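Local coordinates for uncharacterized protein (Pseudomonas aeruginosa, PDB 5BR9) that probably takes part in making the threonylcarbamoyladenosine modification of tRNA, as a TsaB-type member of the KAE1/TsaD family, at residues A[119-133]-A[167-181]. Sequence-based numbering, arbitrary orientation.
Sequences RVAAAIDARMDEVYW and DWFGAGTGWGYVERM
Arg-119 grips the carboxylate of Asp-167 in a side-on salt bridge, NE to OD2 at 2.8 Å and NH1 to OD1. From here strands 119-125 and 168-171 run parallel: Arg-119 O accepts from Phe-169 N, and Ala-121 N donates to Phe-169 O. Val-120 has CG1 anti to its backbone nitrogen (chi1 174°), which brings that methyl to 3.8 Å from Ala-171 CB, on the face covered by helix 103-115. Ala-121 O takes two donors from opposite sides of its carbonyl plane, Ala-171 N and, 3.0 Å away, Trp-175 NE1. Both strands are inner ones of a mixed five-stranded sheet in order 3-2-1-4-5, the strand order of the ASKHA (actin-like) fold to which this family belongs. Ala-123 CB sits over one face of the Trp-175 indole, while Ala-123 O receives Gly-174 N at 2.8 Å where the 3-10 segment begins. The Asp-125 amide donates almost straight (175°) to Thr-173 OG1, and a water links Asp-125 OD1 to Tyr-177 OH. Past the turn, Asp-129 forms an end-on salt bridge with Arg-180, OD1 to NH1 at 2.7 Å and OD2 to NH2; Glu-155 binds the same guanidinium at NE. Val-131 CG1 packs 3.6 Å from Tyr-177 CD2, and Trp-133 CZ3 lies 3.6 Å from Trp-175 CZ2, the six-membered rings inclined at 51°.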
ATOM      1  N   ARG A 119      28.470 -13.411 -11.878  1.00 31.26           N
ATOM      2  CA  ARG A 119      27.701 -14.422 -11.173  1.00 28.31           C
ATOM      3  C   ARG A 119      27.512 -13.972  -9.732  1.00 32.53           C
ATOM      4  O   ARG A 119      28.481 -13.757  -9.000  1.00 23.40           O
ATOM      5  CB  ARG A 119      28.391 -15.786 -11.254  1.00 24.17           C
ATOM      6  CG  ARG A 119      28.634 -16.200 -12.706  1.00 33.64           C
ATOM      7  CD  ARG A 119      28.712 -17.694 -12.923  1.00 33.70           C
ATOM      8  NE  ARG A 119      30.040 -18.225 -12.670  1.00 34.36           N
ATOM      9  CZ  ARG A 119      30.475 -19.399 -13.120  1.00 40.75           C
ATOM     10  NH1 ARG A 119      31.709 -19.804 -12.836  1.00 47.91           N
ATOM     11  NH2 ARG A 119      29.684 -20.161 -13.868  1.00 40.23           N
ATOM     12  N   VAL A 120      26.255 -13.817  -9.332  1.00 24.52           N
ATOM     13  CA  VAL A 120      25.940 -13.301  -8.002  1.00 23.80           C
ATOM     14  C   VAL A 120      24.920 -14.183  -7.308  1.00 25.20           C
ATOM     15  O   VAL A 120      23.874 -14.516  -7.867  1.00 24.05           O
ATOM     16  CB  VAL A 120      25.423 -11.851  -8.052  1.00 22.59           C
ATOM     17  CG1 VAL A 120      24.962 -11.421  -6.658  1.00 24.82           C
ATOM     18  CG2 VAL A 120      26.507 -10.902  -8.560  1.00 21.90           C
ATOM     19  N   ALA A 121      25.252 -14.600  -6.100  1.00 21.09           N
ATOM     20  CA  ALA A 121      24.274 -15.236  -5.236  1.00 21.37           C
ATOM     21  C   ALA A 121      23.684 -14.133  -4.340  1.00 22.18           C
ATOM     22  O   ALA A 121      24.367 -13.587  -3.487  1.00 21.24           O
ATOM     23  CB  ALA A 121      24.919 -16.368  -4.410  1.00 21.10           C
ATOM     24  N   ALA A 122      22.435 -13.769  -4.591  1.00 23.52           N
ATOM     25  CA  ALA A 122      21.767 -12.746  -3.805  1.00 21.73           C
ATOM     26  C   ALA A 122      21.045 -13.383  -2.621  1.00 22.65           C
ATOM     27  O   ALA A 122      20.358 -14.386  -2.771  1.00 24.06           O
ATOM     28  CB  ALA A 122      20.809 -11.961  -4.672  1.00 19.68           C
ATOM     29  N   ALA A 123      21.231 -12.809  -1.442  1.00 26.90           N
ATOM     30  CA  ALA A 123      20.573 -13.299  -0.243  1.00 26.17           C
ATOM     31  C   ALA A 123      20.084 -12.130   0.582  1.00 25.40           C
ATOM     32  O   ALA A 123      20.863 -11.245   0.924  1.00 25.60           O
ATOM     33  CB  ALA A 123      21.524 -14.189   0.599  1.00 21.56           C
ATOM     34  N   ILE A 124      18.790 -12.145   0.890  1.00 22.77           N
ATOM     35  CA  ILE A 124      18.142 -11.113   1.689  1.00 22.47           C
ATOM     36  C   ILE A 124      17.577 -11.756   2.940  1.00 25.84           C
ATOM     37  O   ILE A 124      16.886 -12.774   2.867  1.00 29.50           O
ATOM     38  CB  ILE A 124      17.034 -10.390   0.879  1.00 26.03           C
ATOM     39  CG1 ILE A 124      17.651  -9.600  -0.283  1.00 21.43           C
ATOM     40  CG2 ILE A 124      16.208  -9.497   1.793  1.00 23.12           C
ATOM     41  CD1 ILE A 124      16.621  -9.003  -1.241  1.00 20.95           C
ATOM     42  N   ASP A 125      17.843 -11.148   4.084  1.00 28.03           N
ATOM     43  CA  ASP A 125      17.390 -11.686   5.347  1.00 29.64           C
ATOM     44  C   ASP A 125      15.878 -11.802   5.326  1.00 30.46           C
ATOM     45  O   ASP A 125      15.195 -10.894   4.892  1.00 25.79           O
ATOM     46  CB  ASP A 125      17.805 -10.802   6.521  1.00 27.49           C
ATOM     47  CG  ASP A 125      17.603 -11.493   7.852  1.00 38.74           C
ATOM     48  OD1 ASP A 125      17.552 -10.819   8.894  1.00 47.95           O
ATOM     49  OD2 ASP A 125      17.439 -12.724   7.850  1.00 38.74           O
ATOM     50  N   ALA A 126      15.371 -12.957   5.732  1.00 32.30           N
ATOM     51  CA  ALA A 126      13.934 -13.160   5.886  1.00 32.57           C
ATOM     52  C   ALA A 126      13.644 -13.265   7.365  1.00 33.40           C
ATOM     53  O   ALA A 126      14.561 -13.329   8.189  1.00 42.07           O
ATOM     54  CB  ALA A 126      13.465 -14.417   5.147  1.00 26.12           C
ATOM     55  N   ARG A 127      12.377 -13.271   7.723  1.00 39.85           N
ATOM     56  CA  ARG A 127      12.044 -13.479   9.127  1.00 45.62           C
ATOM     57  C   ARG A 127      12.344 -14.933   9.516  1.00 46.46           C
ATOM     58  O   ARG A 127      12.434 -15.821   8.660  1.00 46.26           O
ATOM     59  CB  ARG A 127      10.573 -13.136   9.381  1.00 47.59           C
ATOM     60  N   MET A 128      12.533 -15.162  10.806  1.00 54.10           N
ATOM     61  CA  MET A 128      12.444 -16.501  11.391  1.00 57.91           C
ATOM     62  C   MET A 128      13.528 -17.475  10.929  1.00 54.65           C
ATOM     63  O   MET A 128      13.247 -18.600  10.518  1.00 59.14           O
ATOM     64  CB  MET A 128      11.051 -17.089  11.123  1.00 64.72           C
ATOM     65  CG  MET A 128       9.927 -16.305  11.795  1.00 79.82           C
ATOM     66  SD  MET A 128      10.358 -15.737  13.472  1.00 93.53           S
ATOM     67  CE  MET A 128      10.283 -13.956  13.255  1.00 94.03           C
ATOM     68  N   ASP A 129      14.770 -17.029  11.033  1.00 48.05           N
ATOM     69  CA  ASP A 129      15.940 -17.878  10.829  1.00 46.54           C
ATOM     70  C   ASP A 129      16.007 -18.430   9.414  1.00 35.02           C
ATOM     71  O   ASP A 129      16.516 -19.528   9.194  1.00 34.81           O
ATOM     72  CB  ASP A 129      15.969 -19.036  11.840  1.00 32.15           C
ATOM     73  CG  ASP A 129      17.374 -19.563  12.065  1.00 39.54           C
ATOM     74  OD1 ASP A 129      18.316 -18.760  11.883  1.00 37.73           O
ATOM     75  OD2 ASP A 129      17.549 -20.764  12.413  1.00 36.05           O
ATOM     76  N   GLU A 130      15.510 -17.655   8.458  1.00 32.23           N
ATOM     77  CA  GLU A 130      15.624 -18.022   7.055  1.00 31.64           C
ATOM     78  C   GLU A 130      16.098 -16.838   6.222  1.00 33.99           C
ATOM     79  O   GLU A 130      16.053 -15.691   6.669  1.00 35.88           O
ATOM     80  CB  GLU A 130      14.292 -18.523   6.501  1.00 31.71           C
ATOM     81  CG  GLU A 130      13.796 -19.810   7.152  1.00 42.30           C
ATOM     82  CD  GLU A 130      12.543 -20.328   6.487  1.00 51.69           C
ATOM     83  OE1 GLU A 130      11.590 -19.538   6.292  1.00 54.57           O
ATOM     84  OE2 GLU A 130      12.516 -21.528   6.160  1.00 57.24           O
ATOM     85  N   VAL A 131      16.544 -17.130   5.004  1.00 27.31           N
ATOM     86  CA  VAL A 131      16.916 -16.102   4.052  1.00 23.94           C
ATOM     87  C   VAL A 131      16.228 -16.329   2.727  1.00 31.95           C
ATOM     88  O   VAL A 131      16.028 -17.469   2.300  1.00 27.93           O
ATOM     89  CB  VAL A 131      18.462 -16.032   3.846  1.00 29.11           C
ATOM     90  CG1 VAL A 131      19.179 -15.647   5.128  1.00 24.44           C
ATOM     91  CG2 VAL A 131      18.989 -17.380   3.344  1.00 26.69           C
ATOM     92  N   TYR A 132      15.924 -15.227   2.051  1.00 29.59           N
ATOM     93  CA  TYR A 132      15.546 -15.267   0.665  1.00 21.79           C
ATOM     94  C   TYR A 132      16.807 -15.428  -0.165  1.00 24.17           C
ATOM     95  O   TYR A 132      17.832 -14.817   0.142  1.00 26.37           O
ATOM     96  CB  TYR A 132      14.804 -13.998   0.287  1.00 25.17           C
ATOM     97  CG  TYR A 132      13.497 -13.787   1.018  1.00 34.28           C
ATOM     98  CD1 TYR A 132      12.385 -14.583   0.749  1.00 34.89           C
ATOM     99  CD2 TYR A 132      13.378 -12.810   1.997  1.00 38.01           C
ATOM    100  CE1 TYR A 132      11.177 -14.384   1.412  1.00 34.47           C
ATOM    101  CE2 TYR A 132      12.177 -12.610   2.667  1.00 44.05           C
ATOM    102  CZ  TYR A 132      11.081 -13.403   2.378  1.00 42.83           C
ATOM    103  OH  TYR A 132       9.887 -13.195   3.048  1.00 49.73           O
ATOM    104  N   TRP A 133      16.729 -16.264  -1.205  1.00 23.95           N
ATOM    105  CA  TRP A 133      17.900 -16.728  -1.943  1.00 21.67           C
ATOM    106  C   TRP A 133      17.639 -16.832  -3.443  1.00 23.75           C
ATOM    107  O   TRP A 133      16.650 -17.417  -3.849  1.00 21.00           O
ATOM    108  CB  TRP A 133      18.328 -18.085  -1.388  1.00 22.72           C
ATOM    109  CG  TRP A 133      19.470 -18.747  -2.094  1.00 26.40           C
ATOM    110  CD1 TRP A 133      19.392 -19.709  -3.076  1.00 21.06           C
ATOM    111  CD2 TRP A 133      20.859 -18.534  -1.855  1.00 26.28           C
ATOM    112  NE1 TRP A 133      20.651 -20.112  -3.445  1.00 21.28           N
ATOM    113  CE2 TRP A 133      21.571 -19.399  -2.724  1.00 20.97           C
ATOM    114  CE3 TRP A 133      21.578 -17.699  -0.987  1.00 27.47           C
ATOM    115  CZ2 TRP A 133      22.964 -19.446  -2.754  1.00 24.08           C
ATOM    116  CZ3 TRP A 133      22.963 -17.740  -1.021  1.00 21.32           C
ATOM    117  CH2 TRP A 133      23.640 -18.616  -1.894  1.00 30.65           C
ATOM    118  N   ASP A 167      34.816 -16.770  -8.899  1.00 50.46           N
ATOM    119  CA  ASP A 167      34.316 -15.610  -9.637  1.00 61.79           C
ATOM    120  C   ASP A 167      32.923 -15.147  -9.176  1.00 58.00           C
ATOM    121  O   ASP A 167      32.517 -14.010  -9.439  1.00 64.04           O
ATOM    122  CB  ASP A 167      34.284 -15.917 -11.132  1.00 65.69           C
ATOM    123  CG  ASP A 167      33.315 -17.029 -11.463  1.00 67.72           C
ATOM    124  OD1 ASP A 167      33.467 -18.130 -10.893  1.00 62.98           O
ATOM    125  OD2 ASP A 167      32.389 -16.791 -12.268  1.00 69.75           O
ATOM    126  N   TRP A 168      32.188 -16.010  -8.487  1.00 29.63           N
ATOM    127  CA  TRP A 168      30.866 -15.596  -8.023  1.00 30.29           C
ATOM    128  C   TRP A 168      30.920 -14.805  -6.697  1.00 32.07           C
ATOM    129  O   TRP A 168      31.819 -14.979  -5.873  1.00 28.73           O
ATOM    130  CB  TRP A 168      29.937 -16.807  -7.899  1.00 24.90           C
ATOM    131  CG  TRP A 168      30.321 -17.812  -6.884  1.00 25.25           C
ATOM    132  CD1 TRP A 168      31.308 -18.748  -6.988  1.00 33.22           C
ATOM    133  CD2 TRP A 168      29.700 -18.021  -5.609  1.00 25.68           C
ATOM    134  NE1 TRP A 168      31.351 -19.520  -5.848  1.00 29.71           N
ATOM    135  CE2 TRP A 168      30.370 -19.097  -4.988  1.00 24.81           C
ATOM    136  CE3 TRP A 168      28.647 -17.402  -4.932  1.00 24.45           C
ATOM    137  CZ2 TRP A 168      30.021 -19.566  -3.724  1.00 25.86           C
ATOM    138  CZ3 TRP A 168      28.298 -17.872  -3.669  1.00 29.81           C
ATOM    139  CH2 TRP A 168      28.980 -18.946  -3.082  1.00 30.93           C
ATOM    140  N   PHE A 169      29.937 -13.929  -6.523  1.00 28.45           N
ATOM    141  CA  PHE A 169      29.939 -12.907  -5.481  1.00 25.98           C
ATOM    142  C   PHE A 169      28.669 -13.029  -4.644  1.00 24.86           C
ATOM    143  O   PHE A 169      27.592 -13.307  -5.175  1.00 35.89           O
ATOM    144  CB  PHE A 169      30.056 -11.519  -6.153  1.00 29.89           C
ATOM    145  CG  PHE A 169      30.082 -10.329  -5.203  1.00 31.14           C
ATOM    146  CD1 PHE A 169      31.277  -9.880  -4.659  1.00 30.42           C
ATOM    147  CD2 PHE A 169      28.918  -9.616  -4.926  1.00 24.90           C
ATOM    148  CE1 PHE A 169      31.310  -8.775  -3.815  1.00 30.70           C
ATOM    149  CE2 PHE A 169      28.943  -8.501  -4.093  1.00 29.39           C
ATOM    150  CZ  PHE A 169      30.143  -8.079  -3.530  1.00 27.56           C
ATOM    151  N   GLY A 170      28.787 -12.792  -3.346  1.00 23.79           N
ATOM    152  CA  GLY A 170      27.624 -12.808  -2.468  1.00 20.36           C
ATOM    153  C   GLY A 170      27.136 -11.395  -2.152  1.00 23.41           C
ATOM    154  O   GLY A 170      27.881 -10.528  -1.666  1.00 24.38           O
ATOM    155  N   ALA A 171      25.869 -11.155  -2.441  1.00 21.20           N
ATOM    156  CA  ALA A 171      25.286  -9.840  -2.238  1.00 21.42           C
ATOM    157  C   ALA A 171      24.048  -9.908  -1.367  1.00 26.20           C
ATOM    158  O   ALA A 171      23.184 -10.755  -1.576  1.00 27.90           O
ATOM    159  CB  ALA A 171      24.937  -9.207  -3.564  1.00 22.41           C
ATOM    160  N   GLY A 172      23.966  -8.998  -0.403  1.00 21.16           N
ATOM    161  CA  GLY A 172      22.756  -8.810   0.380  1.00 19.33           C
ATOM    162  C   GLY A 172      22.856  -9.162   1.852  1.00 24.04           C
ATOM    163  O   GLY A 172      23.766  -9.896   2.279  1.00 20.48           O
ATOM    164  N   THR A 173      21.889  -8.659   2.619  1.00 20.08           N
ATOM    165  CA  THR A 173      21.899  -8.797   4.077  1.00 23.05           C
ATOM    166  C   THR A 173      21.772 -10.244   4.543  1.00 26.58           C
ATOM    167  O   THR A 173      22.066 -10.555   5.700  1.00 26.52           O
ATOM    168  CB  THR A 173      20.749  -8.006   4.718  1.00 26.18           C
ATOM    169  OG1 THR A 173      19.500  -8.518   4.230  1.00 24.69           O
ATOM    170  CG2 THR A 173      20.855  -6.498   4.382  1.00 25.50           C
ATOM    171  N   GLY A 174      21.317 -11.120   3.650  1.00 27.36           N
ATOM    172  CA  GLY A 174      21.238 -12.546   3.942  1.00 24.98           C
ATOM    173  C   GLY A 174      22.606 -13.155   4.222  1.00 26.04           C
ATOM    174  O   GLY A 174      22.720 -14.201   4.858  1.00 25.78           O
ATOM    175  N   TRP A 175      23.652 -12.492   3.745  1.00 23.87           N
ATOM    176  CA  TRP A 175      25.000 -12.991   3.914  1.00 26.87           C
ATOM    177  C   TRP A 175      25.514 -12.796   5.331  1.00 27.59           C
ATOM    178  O   TRP A 175      26.603 -13.273   5.656  1.00 22.73           O
ATOM    179  CB  TRP A 175      25.927 -12.350   2.873  1.00 21.64           C
ATOM    180  CG  TRP A 175      25.660 -12.995   1.535  1.00 26.69           C
ATOM    181  CD1 TRP A 175      24.847 -12.525   0.537  1.00 32.36           C
ATOM    182  CD2 TRP A 175      26.145 -14.267   1.089  1.00 27.56           C
ATOM    183  NE1 TRP A 175      24.814 -13.418  -0.508  1.00 26.34           N
ATOM    184  CE2 TRP A 175      25.599 -14.499  -0.192  1.00 30.98           C
ATOM    185  CE3 TRP A 175      26.986 -15.237   1.649  1.00 25.67           C
ATOM    186  CZ2 TRP A 175      25.876 -15.654  -0.926  1.00 27.85           C
ATOM    187  CZ3 TRP A 175      27.273 -16.385   0.910  1.00 26.01           C
ATOM    188  CH2 TRP A 175      26.712 -16.583  -0.359  1.00 25.56           C
ATOM    189  N   GLY A 176      24.701 -12.167   6.189  1.00 23.43           N
ATOM    190  CA  GLY A 176      24.968 -12.177   7.620  1.00 20.14           C
ATOM    191  C   GLY A 176      25.003 -13.606   8.149  1.00 28.74           C
ATOM    192  O   GLY A 176      25.653 -13.886   9.148  1.00 26.57           O
ATOM    193  N   TYR A 177      24.378 -14.534   7.424  1.00 27.28           N
ATOM    194  CA  TYR A 177      24.348 -15.940   7.827  1.00 27.06           C
ATOM    195  C   TYR A 177      25.410 -16.814   7.128  1.00 28.72           C
ATOM    196  O   TYR A 177      25.281 -18.035   7.093  1.00 33.81           O
ATOM    197  CB  TYR A 177      22.965 -16.552   7.548  1.00 22.45           C
ATOM    198  CG  TYR A 177      21.807 -16.016   8.362  1.00 32.85           C
ATOM    199  CD1 TYR A 177      21.377 -16.684   9.501  1.00 33.39           C
ATOM    200  CD2 TYR A 177      21.134 -14.857   7.988  1.00 39.08           C
ATOM    201  CE1 TYR A 177      20.327 -16.221  10.243  1.00 44.42           C
ATOM    202  CE2 TYR A 177      20.082 -14.383   8.731  1.00 46.06           C
ATOM    203  CZ  TYR A 177      19.677 -15.071   9.859  1.00 56.50           C
ATOM    204  OH  TYR A 177      18.623 -14.613  10.614  1.00 64.97           O
ATOM    205  N   VAL A 178      26.456 -16.201   6.585  1.00 26.78           N
ATOM    206  CA  VAL A 178      27.434 -16.939   5.781  1.00 29.06           C
ATOM    207  C   VAL A 178      28.078 -18.136   6.532  1.00 34.07           C
ATOM    208  O   VAL A 178      28.314 -19.199   5.940  1.00 33.28           O
ATOM    209  CB  VAL A 178      28.524 -15.969   5.232  1.00 32.85           C
ATOM    210  CG1 VAL A 178      29.285 -15.270   6.367  1.00 21.59           C
ATOM    211  CG2 VAL A 178      29.460 -16.698   4.295  1.00 21.30           C
ATOM    212  N   GLU A 179      28.326 -17.991   7.831  1.00 34.74           N
ATOM    213  CA  GLU A 179      29.043 -19.030   8.578  1.00 26.56           C
ATOM    214  C   GLU A 179      28.202 -20.295   8.713  1.00 28.96           C
ATOM    215  O   GLU A 179      28.728 -21.341   9.079  1.00 31.26           O
ATOM    216  CB  GLU A 179      29.464 -18.514   9.960  1.00 27.08           C
ATOM    217  CG  GLU A 179      30.495 -17.399   9.869  1.00 40.49           C
ATOM    218  CD  GLU A 179      31.163 -17.071  11.191  1.00 49.94           C
ATOM    219  OE1 GLU A 179      30.783 -17.671  12.218  1.00 53.47           O
ATOM    220  OE2 GLU A 179      32.048 -16.180  11.202  1.00 47.03           O
ATOM    221  N   ARG A 180      26.906 -20.198   8.403  1.00 28.60           N
ATOM    222  CA  ARG A 180      25.988 -21.342   8.457  1.00 22.87           C
ATOM    223  C   ARG A 180      25.657 -21.952   7.084  1.00 34.28           C
ATOM    224  O   ARG A 180      24.931 -22.945   6.993  1.00 36.92           O
ATOM    225  CB  ARG A 180      24.681 -20.931   9.149  1.00 22.80           C
ATOM    226  CG  ARG A 180      24.812 -20.767  10.668  1.00 33.43           C
ATOM    227  CD  ARG A 180      23.529 -20.201  11.294  1.00 30.48           C
ATOM    228  NE  ARG A 180      22.358 -21.026  10.997  1.00 31.27           N
ATOM    229  CZ  ARG A 180      21.108 -20.692  11.305  1.00 32.32           C
ATOM    230  NH1 ARG A 180      20.858 -19.544  11.924  1.00 27.79           N
ATOM    231  NH2 ARG A 180      20.102 -21.503  10.989  1.00 28.64           N
ATOM    232  N   MET A 181      26.161 -21.346   6.016  1.00 30.18           N
ATOM    233  CA  MET A 181      25.898 -21.827   4.659  1.00 30.44           C
ATOM    234  C   MET A 181      26.874 -22.955   4.275  1.00 30.30           C
ATOM    235  O   MET A 181      27.985 -23.011   4.794  1.00 34.54           O
ATOM    236  CB  MET A 181      26.005 -20.657   3.667  1.00 28.82           C
ATOM    237  CG  MET A 181      24.995 -19.554   3.923  1.00 28.81           C
ATOM    238  SD  MET A 181      25.195 -18.179   2.779  1.00 28.40           S
ATOM    239  CE  MET A 181      23.705 -17.201   3.068  1.00 19.20           C
TER
HETATM  240  O   HOH W   1      16.669 -14.667   9.129  1.00 25.56           O
HETATM  241  O   HOH W   2      18.349 -11.901  11.278  1.00 46.12           O
HETATM  242  O   HOH W   3      18.127 -15.948  13.013  1.00 37.59           O